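Local coordinates for ribosomal RNA processing protein 6 (Trypanosoma brucei brucei, PDB 4NLC), which probably acts as a 3'-5' exoribonuclease that trims RNA as part of the nuclear exosome, including in ribosomal RNA processing, at residues L354-I357 with V358-A361. The protein carries 1 engineered substitution. Sequence-based numbering, arbitrary orientation.
Sequences LLQI and VKDA
Lys359 lies back along its own helix against Leu355, one turn earlier, and illustrates how a long aliphatic chain can be shared between a backbone carbonyl and a hydrophobic neighbour. Its CB sits 3.5 Å from Leu355 O, the carbonyl that accepts a hydrogen bond from Lys359 N, 3.0 Å away. With CG placed beside the backbone N (chi1 -78°), the chain turns toward the preceding helical turn, and Lys359 CG approaches Leu355 O to 3.3 Å. From there it runs out extended. Lys359 CD passes near Leu355 O and near OE1 of Gln356, whose side chain crosses the lysine at about a right angle; Lys359 CE then reaches Leu355 CG at 3.6 Å, with CD1 of the leucine a little farther off. At the tip, Lys359 NZ rests 3.5 Å from Leu355 CD2, a van der Waals contact of the ammonium end with a methyl. NZ also donates a weak hydrogen bond to a water, which in turn donates to Gln356 OE1.

These residues belong to the last helix, 351-359, of the HRDC domain, a small helical bundle beside the exonuclease domain. Leu354 is buried against Ile298 and Trp301 of helix 289-309 and against Val336, which Leu355 also touches, whereas Gln356, Lys359 and Asp360 are exposed.

On that outer side, the chain of Gln356 bends at chi2 (47°), bringing its amide over toward Asp360. Gln356 NE2 donates to Asp360 OD1 at 2.8 Å; the carboxylate oxygen lies almost in the amide plane, but the donor comes from above the carboxylate plane, the two groups being turned 43° apart. The backbone joins the same two residues in the reverse sense, Asp360 N donating to Gln356 O at 2.9 Å.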
loop_
_atom_site.group_PDB
_atom_site.type_symbol
_atom_site.label_atom_id
_atom_site.label_comp_id
_atom_site.label_asym_id
_atom_site.label_seq_id
_atom_site.Cartn_x
_atom_site.Cartn_y
_atom_site.Cartn_z
ATOM N N LEU A 354 16.659 1.654 -27.186
ATOM C CA LEU A 354 17.095 0.341 -26.679
ATOM C C LEU A 354 18.150 -0.229 -27.618
ATOM O O LEU A 354 19.165 -0.763 -27.165
ATOM C CB LEU A 354 15.919 -0.639 -26.564
ATOM C CG LEU A 354 14.836 -0.316 -25.559
ATOM C CD1 LEU A 354 13.637 -1.218 -25.763
ATOM C CD2 LEU A 354 15.337 -0.494 -24.158
ATOM N N LEU A 355 17.926 -0.066 -28.922
ATOM C CA LEU A 355 18.837 -0.470 -29.989
ATOM C C LEU A 355 20.156 0.325 -29.918
ATOM O O LEU A 355 21.216 -0.245 -30.161
ATOM C CB LEU A 355 18.137 -0.278 -31.346
ATOM C CG LEU A 355 18.872 -0.712 -32.607
ATOM C CD1 LEU A 355 19.361 -2.139 -32.496
ATOM C CD2 LEU A 355 17.995 -0.533 -33.830
ATOM N N GLN A 356 20.101 1.611 -29.534
ATOM C CA GLN A 356 21.319 2.425 -29.407
ATOM C C GLN A 356 22.187 1.938 -28.236
ATOM O O GLN A 356 23.424 1.901 -28.355
ATOM C CB GLN A 356 20.978 3.928 -29.269
ATOM C CG GLN A 356 22.130 4.852 -29.688
ATOM C CD GLN A 356 22.758 4.459 -31.005
ATOM O OE1 GLN A 356 22.111 4.420 -32.070
ATOM N NE2 GLN A 356 24.033 4.129 -30.951
ATOM N N ILE A 357 21.522 1.535 -27.120
ATOM C CA ILE A 357 22.158 0.986 -25.910
ATOM C C ILE A 357 23.021 -0.216 -26.294
ATOM O O ILE A 357 24.181 -0.281 -25.901
ATOM C CB ILE A 357 21.116 0.645 -24.792
ATOM C CG1 ILE A 357 20.588 1.936 -24.116
ATOM C CG2 ILE A 357 21.700 -0.340 -23.745
ATOM C CD1 ILE A 357 19.272 1.772 -23.252
ATOM N N VAL A 358 22.453 -1.139 -27.077
ATOM C CA VAL A 358 23.122 -2.343 -27.561
ATOM C C VAL A 358 24.272 -1.988 -28.508
ATOM O O VAL A 358 25.351 -2.570 -28.390
ATOM C CB VAL A 358 22.123 -3.326 -28.230
ATOM C CG1 VAL A 358 22.852 -4.566 -28.772
ATOM C CG2 VAL A 358 21.017 -3.729 -27.256
ATOM N N LYS A 359 24.021 -1.067 -29.466
ATOM C CA LYS A 359 25.004 -0.631 -30.461
ATOM C C LYS A 359 26.243 -0.017 -29.829
ATOM O O LYS A 359 27.343 -0.306 -30.282
ATOM C CB LYS A 359 24.379 0.337 -31.475
ATOM C CG LYS A 359 23.535 -0.339 -32.538
ATOM C CD LYS A 359 22.733 0.676 -33.316
ATOM C CE LYS A 359 21.890 0.026 -34.376
ATOM N NZ LYS A 359 20.946 0.992 -34.988
ATOM N N ASP A 360 26.084 0.780 -28.763
ATOM C CA ASP A 360 27.215 1.419 -28.068
ATOM C C ASP A 360 28.084 0.429 -27.271
ATOM O O ASP A 360 29.210 0.769 -26.878
ATOM C CB ASP A 360 26.728 2.586 -27.183
ATOM C CG ASP A 360 26.029 3.719 -27.926
ATOM O OD1 ASP A 360 26.160 3.791 -29.163
ATOM O OD2 ASP A 360 25.363 4.535 -27.266
ATOM N N ALA A 361 27.588 -0.809 -27.079
ATOM C CA ALA A 361 28.305 -1.851 -26.345
ATOM C C ALA A 361 28.933 -2.962 -27.208
ATOM O O ALA A 361 29.865 -3.616 -26.736
ATOM C CB ALA A 361 27.402 -2.455 -25.291
HETATM O O HOH W 1 19.591 3.260 -32.988
#